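Long-range contacts in fiber (Murine adenovirus 2, PDB 5NBH), which probably attaches the virus to host cells through the distal head domain of its trimeric fibre, which binds N-acetylglucosamine: residues F83-P88 / I108-F113; T115-N120 / F228-Q233; F167-S172 / L202-G207. All coordinates share one frame; numbering follows the deposited sequence. Where two conformers were deposited one is given.

Interaction 1 of 3, residues F83-P88 / I108-F113; sequences FVYQTP and IQMVRF
Phe83 and Arg112 pair at one end of this antiparallel contact, and Thr87 meets Ile108 at the other. Phe83 with Arg112 and Tyr85 with Met110 are hydrogen-bonded pairs, each using both N-H groups and both carbonyls. The bond from Arg112 N to Phe83 O is 2.8 Å long and almost straight, with an N-H...O angle of 177°. The bond from Met110 N to Tyr85 O is more bent, at 142°.

Thr87 continues the pattern past the end of the strand. Its N donates to Ile108 O at 2.9 Å. Its side chain takes over the acceptor role: Ile108 N donates to Thr87 OG1, also at 2.9 Å. With chi1 at 49°, OG1 sits between the backbone N and carbonyl carbon and turns to Ile108 N.

Thr87 O accepts from Gln86 NE2 and probably a water. The water also accepts from Gln109 NE2 at 3.0 Å, while Gln109 OE1 is held by Asn120. Tyr85 OH bonds to Cys146 N, and the Arg112 guanidinium to Gly114 O, Ile234 O and Phe167 O. Met110 SD lies at the Tyr85 ring edge, 4.2 Å from CD2. On the other face, Val84 and Val111 lie side by side, Val84 CG1 touching Val111 CG2. Strands 83-96 and 103-113 form a beta hairpin, the A and B strands of the ABCJ sheet in the adenovirus fibre head.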
loop_
_atom_site.group_PDB
_atom_site.type_symbol
_atom_site.label_atom_id
_atom_site.label_comp_id
_atom_site.label_asym_id
_atom_site.label_seq_id
_atom_site.Cartn_x
_atom_site.Cartn_y
_atom_site.Cartn_z
ATOM N N PHE A 83 7.095 6.899 -2.918
ATOM C CA PHE A 83 8.545 6.651 -2.911
ATOM C C PHE A 83 8.813 5.311 -2.270
ATOM O O PHE A 83 8.100 4.936 -1.352
ATOM C CB PHE A 83 9.274 7.718 -2.119
ATOM C CG PHE A 83 9.420 9.016 -2.862
ATOM C CD1 PHE A 83 10.273 9.095 -3.936
ATOM C CD2 PHE A 83 8.672 10.121 -2.518
ATOM C CE1 PHE A 83 10.423 10.284 -4.660
ATOM C CE2 PHE A 83 8.830 11.331 -3.227
ATOM C CZ PHE A 83 9.700 11.396 -4.289
ATOM N N VAL A 84 9.776 4.580 -2.789
ATOM C CA VAL A 84 10.149 3.289 -2.205
ATOM C C VAL A 84 11.632 3.245 -1.917
ATOM O O VAL A 84 12.453 3.458 -2.809
ATOM C CB VAL A 84 9.780 2.092 -3.125
ATOM C CG1 VAL A 84 10.036 0.764 -2.394
ATOM C CG2 VAL A 84 8.334 2.173 -3.593
ATOM N N TYR A 85 11.997 2.902 -0.666
ATOM C CA TYR A 85 13.363 2.611 -0.318
ATOM C C TYR A 85 13.447 1.099 -0.120
ATOM O O TYR A 85 12.694 0.526 0.664
ATOM C CB TYR A 85 13.739 3.364 0.946
ATOM C CG TYR A 85 15.222 3.432 1.271
ATOM C CD1 TYR A 85 16.173 3.779 0.294
ATOM C CD2 TYR A 85 15.694 3.169 2.578
ATOM C CE1 TYR A 85 17.520 3.846 0.581
ATOM C CE2 TYR A 85 17.036 3.288 2.875
ATOM C CZ TYR A 85 17.953 3.604 1.879
ATOM O OH TYR A 85 19.298 3.706 2.123
ATOM N N GLN A 86 14.329 0.443 -0.858
ATOM C CA GLN A 86 14.321 -1.010 -0.888
ATOM C C GLN A 86 15.686 -1.583 -1.130
ATOM O O GLN A 86 16.540 -0.928 -1.711
ATOM C CB GLN A 86 13.396 -1.494 -1.994
ATOM C CG GLN A 86 13.824 -1.033 -3.377
ATOM C CD GLN A 86 12.976 -1.616 -4.470
ATOM O OE1 GLN A 86 11.916 -1.092 -4.780
ATOM N NE2 GLN A 86 13.473 -2.673 -5.096
ATOM N N THR A 87 15.847 -2.843 -0.774
ATOM C CA THR A 87 17.000 -3.631 -1.205
ATOM C C THR A 87 16.944 -3.799 -2.738
ATOM O O THR A 87 15.853 -3.958 -3.318
ATOM C CB THR A 87 17.028 -5.013 -0.516
ATOM O OG1 THR A 87 15.743 -5.639 -0.635
ATOM C CG2 THR A 87 17.406 -4.857 0.947
ATOM N N PRO A 88 18.116 -3.764 -3.401
ATOM C CA PRO A 88 18.107 -3.923 -4.851
ATOM C C PRO A 88 17.585 -5.245 -5.299
ATOM O O PRO A 88 17.660 -6.250 -4.575
ATOM C CB PRO A 88 19.603 -3.763 -5.245
ATOM C CG PRO A 88 20.269 -3.132 -4.077
ATOM C CD PRO A 88 19.490 -3.605 -2.883
ATOM N N ILE A 108 13.823 -6.116 1.548
ATOM C CA ILE A 108 13.099 -5.097 2.300
ATOM C C ILE A 108 12.542 -4.026 1.377
ATOM O O ILE A 108 13.281 -3.521 0.507
ATOM C CB ILE A 108 14.044 -4.404 3.289
ATOM C CG1 ILE A 108 14.636 -5.434 4.267
ATOM C CG2 ILE A 108 13.321 -3.365 4.110
ATOM C CD1 ILE A 108 15.902 -4.943 4.919
ATOM N N GLN A 109 11.273 -3.666 1.573
ATOM C CA GLN A 109 10.697 -2.493 0.902
ATOM C C GLN A 109 10.060 -1.549 1.914
ATOM O O GLN A 109 9.353 -1.979 2.835
ATOM C CB GLN A 109 9.669 -2.893 -0.130
ATOM C CG GLN A 109 10.170 -3.867 -1.165
ATOM C CD GLN A 109 10.050 -5.292 -0.722
ATOM O OE1 GLN A 109 9.040 -5.691 -0.134
ATOM N NE2 GLN A 109 11.069 -6.068 -1.001
ATOM N N MET A 110 10.308 -0.255 1.765
ATOM C CA MET A 110 9.740 0.746 2.620
ATOM C C MET A 110 9.006 1.720 1.699
ATOM O O MET A 110 9.649 2.462 0.995
ATOM C CB MET A 110 10.839 1.412 3.415
ATOM C CG MET A 110 11.719 0.382 4.098
ATOM S SD MET A 110 13.030 1.082 5.092
ATOM C CE MET A 110 12.107 1.825 6.390
ATOM N N VAL A 111 7.687 1.652 1.717
ATOM C CA VAL A 111 6.820 2.381 0.767
ATOM C C VAL A 111 6.168 3.558 1.425
ATOM O O VAL A 111 5.365 3.405 2.360
ATOM C CB VAL A 111 5.743 1.468 0.123
ATOM C CG1 VAL A 111 4.990 2.236 -0.972
ATOM C CG2 VAL A 111 6.361 0.206 -0.455
ATOM N N ARG A 112 6.450 4.751 0.899
ATOM C CA ARG A 112 5.961 5.983 1.461
ATOM C C ARG A 112 4.825 6.519 0.587
ATOM O O ARG A 112 4.987 6.652 -0.626
ATOM C CB ARG A 112 7.147 6.974 1.539
ATOM C CG ARG A 112 6.827 8.407 1.879
ATOM C CD ARG A 112 6.412 8.611 3.307
ATOM N NE ARG A 112 5.944 9.985 3.446
ATOM C CZ ARG A 112 6.583 11.004 4.020
ATOM N NH1 ARG A 112 7.749 10.856 4.647
ATOM N NH2 ARG A 112 6.005 12.195 3.994
ATOM N N PHE A 113 3.693 6.805 1.205
ATOM C CA PHE A 113 2.595 7.534 0.537
ATOM C C PHE A 113 1.865 8.349 1.573
ATOM O O PHE A 113 1.637 7.894 2.707
ATOM C CB PHE A 113 1.626 6.580 -0.155
ATOM C CG PHE A 113 1.408 5.299 0.586
ATOM C CD1 PHE A 113 0.622 5.251 1.703
ATOM C CD2 PHE A 113 1.973 4.125 0.131
ATOM C CE1 PHE A 113 0.430 4.063 2.388
ATOM C CE2 PHE A 113 1.794 2.933 0.811
ATOM C CZ PHE A 113 1.022 2.910 1.946
HETATM O O HOH W 1 13.266 -5.101 -2.829
#

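Interaction 2 of 3, residues T115-N120 / F228-Q233; sequences TTVLFN and FMYESQ
Thr116 to Phe119 pair with Glu231 to Phe228 as neighbouring antiparallel strands, their short axes 4.6 Å apart and 153° between directions. These are strands C and J of the ABCJ sheet of the fibre-head beta sandwich. Val117 with Tyr230 and Phe119 with Phe228 are hydrogen-bonded pairs, each closed by two backbone bonds. Ser232 N adds a nearly straight bond to Thr115 O at 2.8 Å, just beyond the strand ends.

Phe119, Val117, Phe228 and Tyr230 share the face turned to the GHID sheet. Val117 CB lies over one face of the Tyr230 ring, 3.8 Å from its centroid. Val117 CG1 approaches the same ring near CE1 and CZ. Phe119 CB covers one face of the Phe228 ring in the same way, at 4.1 Å from the centroid. Both aromatic residues of strand 223-231 have CG between the backbone N and the carbonyl carbon (chi1 70° in Tyr230), which brings the rings over the neighbouring strand. The Phe119 and Phe228 rings meet obliquely, with planes at 31°. Phe228 also stacks on Tyr200 of the other sheet.

The polar ends on this side bond to the segment 167-172. Tyr230 OH bonds to Ile168 O, and Ser232 OG to Leu169 O.

Leu118 and Met229 occupy the other face, toward the neighbouring subunits. Met229 N bonds to Gln225 OE1 of the third subunit, and Leu118 packs on Met229 of the second. Leu118 CD1 touches Met229 CG at 3.7 Å. Met229 bends back at its thioether, and its CE meets Thr116 CG2 at 3.4 Å, tighter than usual van der Waals contact.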
loop_
_atom_site.group_PDB
_atom_site.type_symbol
_atom_site.label_atom_id
_atom_site.label_comp_id
_atom_site.label_asym_id
_atom_site.label_seq_id
_atom_site.Cartn_x
_atom_site.Cartn_y
_atom_site.Cartn_z
ATOM N N THR A 115 2.059 10.596 4.419
ATOM C CA THR A 115 3.116 10.542 5.449
ATOM C C THR A 115 3.256 9.145 6.035
ATOM O O THR A 115 3.979 8.952 7.000
ATOM C CB THR A 115 2.806 11.531 6.585
ATOM O OG1 THR A 115 1.520 11.252 7.118
ATOM C CG2 THR A 115 2.823 12.953 6.076
ATOM N N THR A 116 2.591 8.172 5.436
ATOM C CA THR A 116 2.607 6.791 5.899
ATOM C C THR A 116 3.717 5.984 5.283
ATOM O O THR A 116 4.039 6.149 4.093
ATOM C CB THR A 116 1.249 6.146 5.548
ATOM O OG1 THR A 116 0.229 6.911 6.185
ATOM C CG2 THR A 116 1.158 4.790 6.036
ATOM N N VAL A 117 4.320 5.091 6.070
ATOM C CA VAL A 117 5.302 4.166 5.536
ATOM C C VAL A 117 4.809 2.732 5.740
ATOM O O VAL A 117 4.508 2.335 6.870
ATOM C CB VAL A 117 6.699 4.360 6.188
ATOM C CG1 VAL A 117 7.685 3.395 5.577
ATOM C CG2 VAL A 117 7.149 5.833 6.039
ATOM N N LEU A 118 4.723 1.970 4.654
ATOM C CA LEU A 118 4.438 0.532 4.696
ATOM C C LEU A 118 5.761 -0.202 4.629
ATOM O O LEU A 118 6.469 -0.122 3.628
ATOM C CB LEU A 118 3.517 0.129 3.517
ATOM C CG LEU A 118 3.196 -1.352 3.312
ATOM C CD1 LEU A 118 2.577 -1.972 4.525
ATOM C CD2 LEU A 118 2.284 -1.525 2.096
ATOM N N PHE A 119 6.124 -0.900 5.706
ATOM C CA PHE A 119 7.375 -1.638 5.785
ATOM C C PHE A 119 7.086 -3.101 5.499
ATOM O O PHE A 119 6.171 -3.648 6.087
ATOM C CB PHE A 119 7.965 -1.470 7.203
ATOM C CG PHE A 119 9.221 -2.253 7.450
ATOM C CD1 PHE A 119 9.171 -3.592 7.856
ATOM C CD2 PHE A 119 10.453 -1.682 7.210
ATOM C CE1 PHE A 119 10.325 -4.333 8.038
ATOM C CE2 PHE A 119 11.609 -2.415 7.413
ATOM C CZ PHE A 119 11.542 -3.732 7.824
ATOM N N ASN A 120 7.822 -3.693 4.575
ATOM C CA ASN A 120 7.702 -5.102 4.247
ATOM C C ASN A 120 9.062 -5.729 4.261
ATOM O O ASN A 120 9.997 -5.179 3.716
ATOM C CB ASN A 120 7.120 -5.297 2.852
ATOM C CG ASN A 120 6.843 -6.749 2.549
ATOM O OD1 ASN A 120 5.941 -7.353 3.140
ATOM N ND2 ASN A 120 7.605 -7.321 1.600
ATOM N N PHE A 228 4.214 -3.994 8.359
ATOM C CA PHE A 228 3.491 -3.133 9.292
ATOM C C PHE A 228 3.547 -1.704 8.770
ATOM O O PHE A 228 4.362 -1.404 7.902
ATOM C CB PHE A 228 4.070 -3.242 10.729
ATOM C CG PHE A 228 5.487 -2.753 10.865
ATOM C CD1 PHE A 228 6.557 -3.613 10.684
ATOM C CD2 PHE A 228 5.756 -1.440 11.221
ATOM C CE1 PHE A 228 7.868 -3.183 10.828
ATOM C CE2 PHE A 228 7.069 -1.002 11.346
ATOM C CZ PHE A 228 8.116 -1.860 11.131
ATOM N N MET A 229 2.710 -0.827 9.304
ATOM C CA MET A 229 2.723 0.575 8.931
ATOM C C MET A 229 3.149 1.483 10.092
ATOM O O MET A 229 2.865 1.210 11.236
ATOM C CB MET A 229 1.345 0.970 8.415
ATOM C CG MET A 229 1.076 0.301 7.074
ATOM S SD MET A 229 -0.495 0.599 6.247
ATOM C CE MET A 229 -0.915 2.180 6.855
ATOM N N TYR A 230 3.810 2.565 9.741
ATOM C CA TYR A 230 4.109 3.630 10.654
ATOM C C TYR A 230 4.017 4.978 9.951
ATOM O O TYR A 230 3.678 5.061 8.761
ATOM C CB TYR A 230 5.483 3.348 11.320
ATOM C CG TYR A 230 6.723 3.467 10.464
ATOM C CD1 TYR A 230 7.244 2.362 9.772
ATOM C CD2 TYR A 230 7.403 4.686 10.359
ATOM C CE1 TYR A 230 8.407 2.463 9.016
ATOM C CE2 TYR A 230 8.562 4.794 9.609
ATOM C CZ TYR A 230 9.053 3.693 8.933
ATOM O OH TYR A 230 10.210 3.761 8.195
ATOM N N GLU A 231 4.289 6.045 10.696
ATOM C CA GLU A 231 4.206 7.394 10.182
ATOM C C GLU A 231 5.586 8.047 10.119
ATOM O O GLU A 231 6.421 7.854 11.050
ATOM C CB GLU A 231 3.270 8.196 11.084
ATOM C CG GLU A 231 2.780 9.466 10.439
ATOM C CD GLU A 231 1.472 9.940 11.017
ATOM O OE1 GLU A 231 1.078 9.460 12.119
ATOM O OE2 GLU A 231 0.866 10.809 10.363
ATOM N N SER A 232 5.824 8.810 9.054
ATOM C CA SER A 232 7.016 9.642 8.984
ATOM C C SER A 232 6.676 11.080 9.330
ATOM O O SER A 232 5.629 11.603 8.928
ATOM C CB SER A 232 7.724 9.549 7.647
ATOM O OG SER A 232 8.821 10.466 7.546
ATOM N N GLN A 233 7.590 11.692 10.083
ATOM C CA GLN A 233 7.521 13.103 10.455
ATOM C C GLN A 233 7.968 14.030 9.310
ATOM O O GLN A 233 7.734 15.252 9.371
ATOM C CB GLN A 233 8.416 13.355 11.695
ATOM C CG GLN A 233 9.913 13.047 11.506
ATOM C CD GLN A 233 10.790 13.558 12.641
ATOM O OE1 GLN A 233 10.315 14.251 13.537
ATOM N NE2 GLN A 233 12.079 13.195 12.616
#

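Interaction 3 of 3, residues F167-S172 / L202-G207; sequences FILPTS and LTYRLG
The Tyr204 ring has Ser172 CB over the centre of one face, 3.6 Å from the ring centroid. This is a CH-pi contact, with CB 13° off the ring normal. Pro170 O comes at the ring edge, near its plane, beside the hydroxyl. Thr171 O approaches obliquely from the Ser172 side, and Leu169 CD2 obliquely from the opposite side of the ring plane, where Pro170 CG also lies. The segment 169-172 thus bends around the phenol from its hydroxyl end to one face.

Tyr204 OH donates to Pro170 O at 2.6 Å. This short bond gives the loop carbonyl of Pro170 a donor from the strand. The donor is tilted 20° from the carbonyl plane. CG of Tyr204 lies anti to its own carbonyl carbon (chi1 -72°), and from there the ring reaches across to the loop. The bond holds the hydroxyl against the loop, while Ser172 CB covers the middle of the ring.

Two carbons also lie close to the hydroxyl. Leu169 CB and Pro170 CD are both 3.5 Å from Tyr204 OH. Leu169 crosses the tyrosine side chain at about a right angle. Pro170 CG touches Leu202 CD2 at 4.1 Å, so two side chains two residues apart on the strand grip the same proline.

The segment 167-172 leaves a short 3-10 turn at 167-168 and belongs to the long loop between strands 152-153 and 179-188. It packs against strand 191-205 of the GHID sheet. Phe209 of strand 208-217 touches Leu169, Pro170, Leu202 and Tyr204. Tyr230 of strand 223-231 also packs on Pro170 and Leu202, and Thr171 reaches Asn90 of the third subunit.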
loop_
_atom_site.group_PDB
_atom_site.type_symbol
_atom_site.label_atom_id
_atom_site.label_comp_id
_atom_site.label_asym_id
_atom_site.label_seq_id
_atom_site.Cartn_x
_atom_site.Cartn_y
_atom_site.Cartn_z
ATOM N N PHE A 167 12.492 10.238 3.797
ATOM C CA PHE A 167 11.071 9.993 3.884
ATOM C C PHE A 167 10.698 8.736 4.726
ATOM O O PHE A 167 9.531 8.539 5.004
ATOM C CB PHE A 167 10.450 9.912 2.462
ATOM C CG PHE A 167 11.026 8.837 1.587
ATOM C CD1 PHE A 167 10.638 7.510 1.726
ATOM C CD2 PHE A 167 11.961 9.135 0.621
ATOM C CE1 PHE A 167 11.152 6.534 0.904
ATOM C CE2 PHE A 167 12.509 8.153 -0.189
ATOM C CZ PHE A 167 12.088 6.853 -0.061
ATOM N N ILE A 168 11.693 7.924 5.128
ATOM C CA ILE A 168 11.440 6.765 6.017
ATOM C C ILE A 168 11.509 7.103 7.511
ATOM O O ILE A 168 11.113 6.291 8.306
ATOM C CB ILE A 168 12.407 5.593 5.768
ATOM C CG1 ILE A 168 13.857 5.969 6.201
ATOM C CG2 ILE A 168 12.240 5.071 4.352
ATOM C CD1 ILE A 168 14.809 4.834 6.361
ATOM N N LEU A 169 11.977 8.309 7.876
ATOM C CA LEU A 169 12.294 8.623 9.269
ATOM C C LEU A 169 11.074 8.980 10.067
ATOM O O LEU A 169 10.341 9.902 9.691
ATOM C CB LEU A 169 13.305 9.770 9.343
ATOM C CG LEU A 169 14.687 9.445 8.773
ATOM C CD1 LEU A 169 15.476 10.720 8.608
ATOM C CD2 LEU A 169 15.486 8.463 9.627
ATOM N N PRO A 170 10.802 8.247 11.170
ATOM C CA PRO A 170 9.729 8.598 12.065
ATOM C C PRO A 170 10.164 9.600 13.152
ATOM O O PRO A 170 11.304 10.016 13.154
ATOM C CB PRO A 170 9.403 7.251 12.701
ATOM C CG PRO A 170 10.736 6.626 12.863
ATOM C CD PRO A 170 11.567 7.095 11.701
ATOM N N THR A 171 9.239 9.989 14.025
ATOM C CA THR A 171 9.548 10.974 15.065
ATOM C C THR A 171 10.683 10.425 15.949
ATOM O O THR A 171 10.668 9.238 16.338
ATOM C CB THR A 171 8.317 11.378 15.923
ATOM O OG1 THR A 171 8.747 12.276 16.959
ATOM C CG2 THR A 171 7.660 10.185 16.586
ATOM N N SER A 172 11.666 11.284 16.229
ATOM C CA SER A 172 12.766 10.959 17.151
ATOM C C SER A 172 12.491 11.385 18.589
ATOM O O SER A 172 13.419 11.342 19.416
ATOM C CB SER A 172 14.059 11.628 16.683
ATOM O OG SER A 172 13.901 13.049 16.728
ATOM N N LEU A 202 10.515 0.637 16.575
ATOM C CA LEU A 202 11.215 1.769 15.974
ATOM C C LEU A 202 11.807 2.620 17.084
ATOM O O LEU A 202 11.082 3.054 17.977
ATOM C CB LEU A 202 10.245 2.648 15.192
ATOM C CG LEU A 202 9.913 2.166 13.765
ATOM C CD1 LEU A 202 9.598 0.700 13.610
ATOM C CD2 LEU A 202 8.794 3.062 13.227
ATOM N N THR A 203 13.098 2.868 17.017
ATOM C CA THR A 203 13.761 3.732 18.037
ATOM C C THR A 203 14.842 4.580 17.402
ATOM O O THR A 203 15.267 4.298 16.294
ATOM C CB THR A 203 14.431 2.878 19.127
ATOM O OG1 THR A 203 15.371 1.971 18.553
ATOM C CG2 THR A 203 13.396 2.097 19.886
ATOM N N TYR A 204 15.313 5.589 18.131
ATOM C CA TYR A 204 16.564 6.230 17.791
ATOM C C TYR A 204 17.546 6.049 18.968
ATOM O O TYR A 204 17.163 6.187 20.141
ATOM C CB TYR A 204 16.417 7.707 17.558
ATOM C CG TYR A 204 15.723 8.150 16.280
ATOM C CD1 TYR A 204 14.334 8.083 16.165
ATOM C CD2 TYR A 204 16.459 8.652 15.206
ATOM C CE1 TYR A 204 13.695 8.483 14.994
ATOM C CE2 TYR A 204 15.820 9.105 14.046
ATOM C CZ TYR A 204 14.449 9.026 13.961
ATOM O OH TYR A 204 13.815 9.485 12.825
ATOM N N ARG A 205 18.778 5.776 18.614
ATOM C CA ARG A 205 19.891 5.882 19.574
ATOM C C ARG A 205 21.181 6.195 18.870
ATOM O O ARG A 205 21.366 5.843 17.714
ATOM C CB ARG A 205 20.008 4.613 20.399
ATOM C CG ARG A 205 20.490 3.354 19.685
ATOM C CD ARG A 205 20.756 2.277 20.740
ATOM N NE ARG A 205 21.341 1.075 20.163
ATOM C CZ ARG A 205 20.656 0.083 19.572
ATOM N NH1 ARG A 205 19.332 0.116 19.479
ATOM N NH2 ARG A 205 21.306 -0.970 19.078
ATOM N N LEU A 206 22.083 6.895 19.571
ATOM C CA LEU A 206 23.397 7.190 19.022
ATOM C C LEU A 206 23.306 8.028 17.716
ATOM O O LEU A 206 24.185 7.951 16.884
ATOM C CB LEU A 206 24.170 5.895 18.823
ATOM C CG LEU A 206 24.192 4.936 20.048
ATOM C CD1 LEU A 206 25.099 3.751 19.773
ATOM C CD2 LEU A 206 24.591 5.631 21.350
ATOM N N GLY A 207 22.234 8.807 17.589
ATOM C CA GLY A 207 21.965 9.669 16.436
ATOM C C GLY A 207 21.303 8.971 15.245
ATOM O O GLY A 207 21.084 9.612 14.210
#

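Interactions 1 and 2 lie in one sheet, with centres 10 Å apart. Strands 103-113 and 116-125 are neighbours there and follow each other in the chain, so the two contacts join through the Val111 O to Leu118 N bond. Interaction 3 is 12 Å from interaction 2 and 16 Å from interaction 1, and it involves the second sheet. Along the chain, interaction 1 closes first. Interaction 3 then falls between the two halves of interaction 2. Its segment 167-172 touches both other contacts and packs on strand 191-205. It thereby links the two sheets of the head domain, while interactions 1 and 2 both face the second subunit of the trimer.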